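Local coordinates for transcriptional regulator KdgR (Pseudomonas aeruginosa, PDB 5Y6I), which probably binds DNA as a transcription factor of the IclR family, pairing a helix-turn-helix domain with a GAF-like C-terminal domain in a two-chain assembly, at residues T23-A28 / V45-S50; P100-R105 / Q126-V131; P215-R220 / A254-M259. All blocks are in the same frame, centred on the assembly; numbering follows the deposited sequence.

Interaction 1: residues T23-A28 / V45-S50; sequences TDILKA and VGMPAS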
loop_
_atom_site.group_PDB
_atom_site.type_symbol
_atom_site.label_atom_id
_atom_site.label_comp_id
_atom_site.label_asym_id
_atom_site.label_seq_id
_atom_site.Cartn_x
_atom_site.Cartn_y
_atom_site.Cartn_z
ATOM N N THR A 23 -11.780 11.595 -15.600
ATOM C CA THR A 23 -10.945 10.630 -14.904
ATOM C C THR A 23 -10.473 9.519 -15.825
ATOM O O THR A 23 -9.443 8.898 -15.537
ATOM C CB THR A 23 -11.666 10.052 -13.689
ATOM O OG1 THR A 23 -12.952 9.548 -14.073
ATOM C CG2 THR A 23 -11.799 11.124 -12.605
ATOM N N ASP A 24 -11.172 9.274 -16.935
ATOM C CA ASP A 24 -10.585 8.413 -17.955
ATOM C C ASP A 24 -9.258 8.982 -18.445
ATOM O O ASP A 24 -8.330 8.228 -18.754
ATOM C CB ASP A 24 -11.551 8.215 -19.121
ATOM C CG ASP A 24 -12.755 7.324 -18.764
ATOM O OD1 ASP A 24 -12.691 6.531 -17.788
ATOM O OD2 ASP A 24 -13.775 7.410 -19.491
ATOM N N ILE A 25 -9.134 10.307 -18.495
ATOM C CA ILE A 25 -7.858 10.908 -18.852
ATOM C C ILE A 25 -6.867 10.777 -17.700
ATOM O O ILE A 25 -5.691 10.450 -17.907
ATOM C CB ILE A 25 -8.058 12.374 -19.268
ATOM C CG1 ILE A 25 -8.810 12.431 -20.595
ATOM C CG2 ILE A 25 -6.716 13.082 -19.380
ATOM C CD1 ILE A 25 -9.145 13.845 -21.038
ATOM N N LEU A 26 -7.325 11.030 -16.470
ATOM C CA LEU A 26 -6.440 10.894 -15.324
ATOM C C LEU A 26 -5.907 9.476 -15.229
ATOM O O LEU A 26 -4.737 9.257 -14.887
ATOM C CB LEU A 26 -7.183 11.288 -14.055
ATOM C CG LEU A 26 -6.501 11.194 -12.694
ATOM C CD1 LEU A 26 -5.336 12.176 -12.569
ATOM C CD2 LEU A 26 -7.534 11.447 -11.597
ATOM N N LYS A 27 -6.743 8.502 -15.571
ATOM C CA LYS A 27 -6.324 7.114 -15.494
ATOM C C LYS A 27 -5.246 6.817 -16.525
ATOM O O LYS A 27 -4.341 6.012 -16.277
ATOM C CB LYS A 27 -7.536 6.194 -15.688
ATOM C CG LYS A 27 -7.198 4.718 -15.773
ATOM C CD LYS A 27 -8.297 3.910 -16.447
ATOM C CE LYS A 27 -9.527 3.787 -15.561
ATOM N NZ LYS A 27 -10.509 2.782 -16.072
ATOM N N ALA A 28 -5.322 7.438 -17.687
ATOM C CA ALA A 28 -4.297 7.163 -18.684
ATOM C C ALA A 28 -3.029 7.973 -18.470
ATOM O O ALA A 28 -1.961 7.560 -18.929
ATOM C CB ALA A 28 -4.823 7.444 -20.078
ATOM N N VAL A 45 -5.896 7.010 -24.497
ATOM C CA VAL A 45 -7.336 6.996 -24.230
ATOM C C VAL A 45 -8.199 7.040 -25.475
ATOM O O VAL A 45 -9.422 7.139 -25.342
ATOM C CB VAL A 45 -7.861 8.185 -23.399
ATOM C CG1 VAL A 45 -7.113 8.340 -22.158
ATOM C CG2 VAL A 45 -7.748 9.464 -24.189
ATOM N N GLY A 46 -7.615 7.028 -26.668
ATOM C CA GLY A 46 -8.402 7.014 -27.892
ATOM C C GLY A 46 -9.390 8.144 -28.082
ATOM O O GLY A 46 -10.531 7.894 -28.481
ATOM N N MET A 47 -8.990 9.376 -27.821
ATOM C CA MET A 47 -9.812 10.538 -28.104
ATOM C C MET A 47 -9.024 11.557 -28.912
ATOM O O MET A 47 -7.786 11.527 -28.932
ATOM C CB MET A 47 -10.310 11.167 -26.798
ATOM C CG MET A 47 -10.797 10.147 -25.821
ATOM S SD MET A 47 -11.576 10.901 -24.389
ATOM C CE MET A 47 -10.203 11.834 -23.739
ATOM N N PRO A 48 -9.714 12.441 -29.633
ATOM C CA PRO A 48 -9.009 13.491 -30.388
ATOM C C PRO A 48 -8.104 14.332 -29.493
ATOM O O PRO A 48 -8.421 14.591 -28.330
ATOM C CB PRO A 48 -10.151 14.327 -30.978
ATOM C CG PRO A 48 -11.347 13.421 -30.999
ATOM C CD PRO A 48 -11.081 12.210 -30.150
ATOM N N ALA A 49 -6.961 14.754 -30.049
ATOM C CA ALA A 49 -5.987 15.501 -29.255
ATOM C C ALA A 49 -6.587 16.771 -28.685
ATOM O O ALA A 49 -6.235 17.169 -27.569
ATOM C CB ALA A 49 -4.755 15.852 -30.085
ATOM N N SER A 50 -7.511 17.401 -29.415
ATOM C CA SER A 50 -8.066 18.679 -28.978
ATOM C C SER A 50 -8.923 18.520 -27.726
ATOM O O SER A 50 -8.782 19.289 -26.765
ATOM C CB SER A 50 -8.850 19.335 -30.121
ATOM O OG SER A 50 -9.627 18.398 -30.859
#

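Interaction 2: residues P100-R105 / Q126-V131; sequences PLAELR and QVEQAV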
loop_
_atom_site.group_PDB
_atom_site.type_symbol
_atom_site.label_atom_id
_atom_site.label_comp_id
_atom_site.label_asym_id
_atom_site.label_seq_id
_atom_site.Cartn_x
_atom_site.Cartn_y
_atom_site.Cartn_z
ATOM N N PRO A 100 -15.512 -12.689 -2.225
ATOM C CA PRO A 100 -15.041 -13.771 -3.107
ATOM C C PRO A 100 -14.705 -15.072 -2.370
ATOM O O PRO A 100 -14.791 -16.150 -2.981
ATOM C CB PRO A 100 -13.809 -13.162 -3.781
ATOM C CG PRO A 100 -14.032 -11.667 -3.702
ATOM C CD PRO A 100 -14.699 -11.464 -2.378
ATOM N N LEU A 101 -14.325 -15.002 -1.091
ATOM C CA LEU A 101 -14.124 -16.215 -0.310
ATOM C C LEU A 101 -15.410 -17.028 -0.250
ATOM O O LEU A 101 -15.417 -18.245 -0.490
ATOM C CB LEU A 101 -13.653 -15.857 1.105
ATOM C CG LEU A 101 -13.287 -17.048 2.011
ATOM C CD1 LEU A 101 -11.950 -17.679 1.629
ATOM C CD2 LEU A 101 -13.262 -16.677 3.480
ATOM N N ALA A 102 -16.518 -16.356 0.048
ATOM C CA ALA A 102 -17.794 -17.041 0.165
ATOM C C ALA A 102 -18.266 -17.555 -1.189
ATOM O O ALA A 102 -18.886 -18.624 -1.280
ATOM C CB ALA A 102 -18.812 -16.093 0.784
ATOM N N GLU A 103 -17.968 -16.814 -2.256
ATOM C CA GLU A 103 -18.305 -17.290 -3.589
ATOM C C GLU A 103 -17.475 -18.512 -3.950
ATOM O O GLU A 103 -18.011 -19.491 -4.479
ATOM C CB GLU A 103 -18.125 -16.159 -4.604
ATOM C CG GLU A 103 -18.862 -14.884 -4.155
ATOM C CD GLU A 103 -18.730 -13.688 -5.100
ATOM O OE1 GLU A 103 -19.778 -13.133 -5.496
ATOM O OE2 GLU A 103 -17.589 -13.284 -5.427
ATOM N N LEU A 104 -16.177 -18.499 -3.637
ATOM C CA LEU A 104 -15.359 -19.660 -3.956
ATOM C C LEU A 104 -15.834 -20.871 -3.176
ATOM O O LEU A 104 -15.844 -21.993 -3.693
ATOM C CB LEU A 104 -13.891 -19.386 -3.653
ATOM C CG LEU A 104 -12.971 -20.539 -4.074
ATOM C CD1 LEU A 104 -12.872 -20.595 -5.586
ATOM C CD2 LEU A 104 -11.592 -20.376 -3.458
ATOM N N ARG A 105 -16.245 -20.663 -1.927
ATOM C CA ARG A 105 -16.812 -21.769 -1.171
ATOM C C ARG A 105 -18.048 -22.323 -1.870
ATOM O O ARG A 105 -18.223 -23.539 -1.958
ATOM C CB ARG A 105 -17.138 -21.313 0.252
ATOM C CG ARG A 105 -17.674 -22.410 1.172
ATOM C CD ARG A 105 -19.183 -22.390 1.155
ATOM N NE ARG A 105 -19.739 -21.034 1.006
ATOM C CZ ARG A 105 -20.135 -20.262 2.019
ATOM N NH1 ARG A 105 -20.016 -20.698 3.269
ATOM N NH2 ARG A 105 -20.634 -19.044 1.790
ATOM N N GLN A 126 -10.448 -15.946 9.052
ATOM C CA GLN A 126 -11.749 -15.889 8.400
ATOM C C GLN A 126 -11.981 -17.189 7.628
ATOM O O GLN A 126 -11.072 -17.665 6.940
ATOM C CB GLN A 126 -11.797 -14.648 7.497
ATOM C CG GLN A 126 -12.561 -14.743 6.226
ATOM C CD GLN A 126 -12.743 -13.367 5.569
ATOM O OE1 GLN A 126 -12.040 -12.411 5.889
ATOM N NE2 GLN A 126 -13.692 -13.272 4.655
ATOM N N VAL A 127 -13.190 -17.762 7.748
ATOM C CA VAL A 127 -13.458 -19.132 7.299
ATOM C C VAL A 127 -14.853 -19.245 6.705
ATOM O O VAL A 127 -15.842 -18.883 7.351
ATOM C CB VAL A 127 -13.334 -20.143 8.457
ATOM C CG1 VAL A 127 -13.981 -21.482 8.081
ATOM C CG2 VAL A 127 -11.919 -20.323 8.833
ATOM N N GLU A 128 -14.945 -19.818 5.512
ATOM C CA GLU A 128 -16.232 -20.162 4.913
ATOM C C GLU A 128 -16.331 -21.680 4.848
ATOM O O GLU A 128 -15.608 -22.320 4.076
ATOM C CB GLU A 128 -16.387 -19.543 3.523
ATOM C CG GLU A 128 -16.711 -18.052 3.499
ATOM C CD GLU A 128 -18.016 -17.693 4.183
ATOM O OE1 GLU A 128 -18.894 -18.565 4.369
ATOM O OE2 GLU A 128 -18.175 -16.515 4.527
ATOM N N GLN A 129 -17.222 -22.255 5.644
ATOM C CA GLN A 129 -17.287 -23.705 5.739
ATOM C C GLN A 129 -18.133 -24.294 4.617
ATOM O O GLN A 129 -18.971 -23.625 4.014
ATOM C CB GLN A 129 -17.840 -24.143 7.094
ATOM C CG GLN A 129 -17.161 -23.486 8.286
ATOM C CD GLN A 129 -17.582 -24.130 9.591
ATOM O OE1 GLN A 129 -18.596 -24.833 9.643
ATOM N NE2 GLN A 129 -16.813 -23.900 10.650
ATOM N N ALA A 130 -17.867 -25.557 4.317
ATOM C CA ALA A 130 -18.741 -26.314 3.438
ATOM C C ALA A 130 -19.901 -26.861 4.245
ATOM O O ALA A 130 -19.725 -27.349 5.366
ATOM C CB ALA A 130 -17.988 -27.467 2.772
ATOM N N VAL A 131 -21.098 -26.775 3.681
ATOM C CA VAL A 131 -22.264 -27.363 4.318
ATOM C C VAL A 131 -22.426 -28.750 3.717
ATOM O O VAL A 131 -22.935 -28.912 2.612
ATOM C CB VAL A 131 -23.513 -26.501 4.148
ATOM C CG1 VAL A 131 -23.504 -25.384 5.179
ATOM C CG2 VAL A 131 -23.561 -25.919 2.744
#

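Interaction 3: residues P215-R220 / A254-M259; sequences PVFDAR and AISWRM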
loop_
_atom_site.group_PDB
_atom_site.type_symbol
_atom_site.label_atom_id
_atom_site.label_comp_id
_atom_site.label_asym_id
_atom_site.label_seq_id
_atom_site.Cartn_x
_atom_site.Cartn_y
_atom_site.Cartn_z
ATOM N N PRO A 215 -1.524 -17.141 -2.876
ATOM C CA PRO A 215 -1.318 -15.876 -2.172
ATOM C C PRO A 215 -2.117 -14.720 -2.759
ATOM O O PRO A 215 -2.439 -14.686 -3.953
ATOM C CB PRO A 215 0.183 -15.622 -2.360
ATOM C CG PRO A 215 0.472 -16.237 -3.717
ATOM C CD PRO A 215 -0.417 -17.465 -3.791
ATOM N N VAL A 216 -2.390 -13.743 -1.887
ATOM C CA VAL A 216 -3.084 -12.503 -2.232
ATOM C C VAL A 216 -2.149 -11.318 -1.985
ATOM O O VAL A 216 -1.558 -11.201 -0.903
ATOM C CB VAL A 216 -4.384 -12.350 -1.421
ATOM C CG1 VAL A 216 -5.102 -11.075 -1.814
ATOM C CG2 VAL A 216 -5.288 -13.618 -1.582
ATOM N N PHE A 217 -2.036 -10.434 -2.979
ATOM C CA PHE A 217 -1.082 -9.331 -2.987
ATOM C C PHE A 217 -1.789 -7.988 -2.857
ATOM O O PHE A 217 -2.932 -7.829 -3.296
ATOM C CB PHE A 217 -0.273 -9.327 -4.283
ATOM C CG PHE A 217 0.461 -10.603 -4.538
ATOM C CD1 PHE A 217 1.662 -10.869 -3.890
ATOM C CD2 PHE A 217 -0.043 -11.548 -5.414
ATOM C CE1 PHE A 217 2.348 -12.066 -4.122
ATOM C CE2 PHE A 217 0.636 -12.743 -5.649
ATOM C CZ PHE A 217 1.828 -12.999 -5.008
ATOM N N ASP A 218 -1.089 -7.003 -2.288
ATOM C CA ASP A 218 -1.648 -5.662 -2.249
ATOM C C ASP A 218 -1.136 -4.865 -3.438
ATOM O O ASP A 218 -0.373 -5.358 -4.282
ATOM C CB ASP A 218 -1.362 -4.967 -0.907
ATOM C CG ASP A 218 0.123 -4.731 -0.638
ATOM O OD1 ASP A 218 0.975 -5.043 -1.515
ATOM O OD2 ASP A 218 0.440 -4.224 0.480
ATOM N N ALA A 219 -1.603 -3.613 -3.514
ATOM C CA ALA A 219 -1.182 -2.701 -4.570
ATOM C C ALA A 219 0.324 -2.719 -4.770
ATOM O O ALA A 219 0.806 -2.669 -5.908
ATOM C CB ALA A 219 -1.647 -1.282 -4.236
ATOM N N ARG A 220 1.094 -2.780 -3.682
ATOM C CA ARG A 220 2.543 -2.673 -3.800
ATOM C C ARG A 220 3.212 -4.023 -4.008
ATOM O O ARG A 220 4.443 -4.089 -4.051
ATOM C CB ARG A 220 3.124 -1.958 -2.575
ATOM C CG ARG A 220 2.243 -0.807 -2.086
ATOM C CD ARG A 220 3.001 0.085 -1.156
ATOM N NE ARG A 220 4.276 0.361 -1.768
ATOM C CZ ARG A 220 4.711 1.574 -2.085
ATOM N NH1 ARG A 220 3.991 2.654 -1.799
ATOM N NH2 ARG A 220 5.892 1.700 -2.663
ATOM N N ALA A 254 -8.417 -12.065 -8.469
ATOM C CA ALA A 254 -9.447 -11.031 -8.402
ATOM C C ALA A 254 -9.259 -10.168 -7.163
ATOM O O ALA A 254 -9.171 -8.939 -7.259
ATOM C CB ALA A 254 -10.840 -11.658 -8.421
ATOM N N ILE A 255 -9.186 -10.804 -5.986
ATOM C CA ILE A 255 -8.967 -10.063 -4.745
ATOM C C ILE A 255 -7.747 -9.159 -4.875
ATOM O O ILE A 255 -7.759 -8.007 -4.420
ATOM C CB ILE A 255 -8.812 -11.031 -3.559
ATOM C CG1 ILE A 255 -10.020 -11.952 -3.419
ATOM C CG2 ILE A 255 -8.569 -10.262 -2.259
ATOM C CD1 ILE A 255 -9.896 -12.914 -2.228
ATOM N N SER A 256 -6.681 -9.664 -5.508
ATOM C CA SER A 256 -5.471 -8.875 -5.672
ATOM C C SER A 256 -5.742 -7.643 -6.509
ATOM O O SER A 256 -5.514 -6.511 -6.068
ATOM C CB SER A 256 -4.367 -9.710 -6.321
ATOM O OG SER A 256 -3.740 -10.548 -5.372
ATOM N N TRP A 257 -6.205 -7.853 -7.745
ATOM C CA TRP A 257 -6.439 -6.747 -8.664
ATOM C C TRP A 257 -7.397 -5.724 -8.070
ATOM O O TRP A 257 -7.322 -4.536 -8.405
ATOM C CB TRP A 257 -6.965 -7.300 -9.984
ATOM C CG TRP A 257 -7.364 -6.301 -11.020
ATOM C CD1 TRP A 257 -6.655 -5.933 -12.127
ATOM C CD2 TRP A 257 -8.599 -5.584 -11.077
ATOM N NE1 TRP A 257 -7.364 -5.010 -12.856
ATOM C CE2 TRP A 257 -8.562 -4.779 -12.230
ATOM C CE3 TRP A 257 -9.731 -5.535 -10.250
ATOM C CZ2 TRP A 257 -9.615 -3.931 -12.581
ATOM C CZ3 TRP A 257 -10.769 -4.696 -10.591
ATOM C CH2 TRP A 257 -10.706 -3.904 -11.748
ATOM N N ARG A 258 -8.281 -6.143 -7.165
ATOM C CA ARG A 258 -9.139 -5.155 -6.525
ATOM C C ARG A 258 -8.401 -4.336 -5.478
ATOM O O ARG A 258 -8.856 -3.237 -5.131
ATOM C CB ARG A 258 -10.365 -5.838 -5.918
ATOM C CG ARG A 258 -11.411 -6.142 -6.994
ATOM C CD ARG A 258 -12.410 -7.226 -6.609
ATOM N NE ARG A 258 -12.918 -7.038 -5.258
ATOM C CZ ARG A 258 -14.013 -7.627 -4.790
ATOM N NH1 ARG A 258 -14.406 -7.417 -3.539
ATOM N NH2 ARG A 258 -14.724 -8.416 -5.587
ATOM N N MET A 259 -7.284 -4.843 -4.971
ATOM C CA MET A 259 -6.411 -4.087 -4.097
ATOM C C MET A 259 -5.350 -3.303 -4.864
ATOM O O MET A 259 -4.451 -2.737 -4.248
ATOM C CB MET A 259 -5.761 -5.031 -3.087
ATOM C CG MET A 259 -6.798 -5.797 -2.281
ATOM S SD MET A 259 -6.146 -6.502 -0.770
ATOM C CE MET A 259 -5.903 -4.997 0.149
#

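Interaction 1: residues T23-A28 / V45-S50
This is apolar packing inside the helix-turn-helix domain: Ile25 and Ala28 of helix 18-31 meet Val45 and Met47, where helix 38-45 gives way through a turn to helix 49-61. The two helices joined by that turn form the helix-turn-helix unit, in which the second, 49-61, is expected to serve as the recognition helix, as in relatives. Gly46, with positive phi (57°), leaves the helical path, and Pro48 takes the N-cap position of the next helix. Val45 and Met47, on either side of Gly46, both point toward helix 18-31. Val45 directs CG1 at that helix; this methyl, anti to the carbonyl carbon, touches Ala28 CB and lies 3.6 Å from Asp24 O. No hydrogen bond joins the segments. The Asp24 carboxylate is engaged elsewhere, OD1 bonding to Ser62 OG of the second subunit, and Thr23 OG1 reaches the same hydroxyl, so the helix carries a dimer contact beside this apolar cluster. Ile25 also packs on Tyr55 and Leu59, and Met47 on Val52, bringing in helix 49-61. Met47 crosses Ile25 obliquely; its chain bends at chi3 (-61°), which sets the terminal CE 3.5 Å from both Ile25 CG1 and Ile25 CD1.

Interaction 2: residues P100-R105 / Q126-V131
Arg105 NH1 is gripped by two oxygens of the facing segment: Glu128 OE1, in a salt bridge of 2.6 Å, and Gln129 O, in a hydrogen bond of 3.2 Å. The bond to the carbonyl is nearly straight (173° at the hydrogen) and lies close to the planes of both the guanidinium and the carbonyl. The carboxylate is turned instead, its plane 70° from the guanidinium, while Glu128 CB sits over one face of that group, offset toward the rim. Bends at chi2 and chi3 fold the Arg105 chain back on its helix, where NE makes a weak bond to Ala102 O. Here helix 93-108 packs along strand 121-128, an outer strand of the five-stranded antiparallel sheet in the GAF-like C-terminal domain, their N-to-C directions 30° apart. Beside the ion pair the contact turns apolar. Glu128 CG, anti to its carbonyl carbon, lies 3.6 Å from Ala102 CA and 3.7 Å from Leu101 CD2; a bend at chi2 then swings CD round. Leu101 and Gln126 lie alongside one another, running opposite ways, with Leu101 CD2 3.4 Å from Gln126 CG. Leu101 also packs on Cys112 of strand 111-118 and Leu227 of strand 223-232.

Interaction 3: residues P215-R220 / A254-M259
Val216 and Phe217 meet Ile255 and Ser256 in the close-packed part of this contact, whereas the opposite face of the helix, with Trp257 and Arg258, is exposed. In the tight part Val216 CG1, anti to its backbone N (chi1 -179°), touches Ile255 CG2 at 3.6 Å, the two side chains crossing at about a right angle. Next to them Phe217 N donates to Ser256 OG over 2.9 Å in an almost straight bond (174° at the hydrogen). The same oxygen also has a weak hydrogen bond to Thr252 O, one turn back in its own helix. A strand amide is in this way satisfied by a buried helix side chain. Strand 209-217 and helix 244-258 run nearly parallel here, their short axes 7.0 Å apart, and the strand leads through a turn into 223-232, the next antiparallel strand of the GAF-like domain's sheet; Val216 is bonded through its backbone to Ala224 and Ala225. Phe217 presents CB and CD2 to Ser256 OG, each at 3.8 Å, but the ring leads away from the helix and meets Tyr261. Further along, where Asp218 and Ala219 pass Met259, backbone atoms dominate and no hydrogen bond crosses. Ala219 CB lies 3.2 Å from Met259 O, while Ala219 N, though close to that oxygen, makes a poor angle with it. The Met259 side chain packs on Val93 and Ser96 of helix 93-108. Asp218 turns from the helix; OD2 forms a salt bridge with Arg222 NE, and OD1 takes a weak bond from Arg220 N. On the exposed face, Trp257 makes a cation-pi contact with Arg78 of the second subunit.

Interactions 2 and 3 belong to the same domain and touch: Pro100 packs on Ile255 and Arg258, so helices 93-108 and 244-258 lie side by side, both reaching Leu227 of the sheet. Interaction 3 is the buried one, near the centre of the chain, and joins apolar packing to a single amide-hydroxyl bond. Interaction 2, at an outer strand and only partly buried, combines an ion pair and a side-chain-to-carbonyl hydrogen bond with apolar packing. Interaction 1 stands apart in the helix-turn-helix domain, about 26 Å from interaction 3 and 40 Å from interaction 2 between centres, and is apolar in its side-chain contacts, with no hydrogen bond across. Interactions 1 and 3 both border the second subunit; interaction 2 does not.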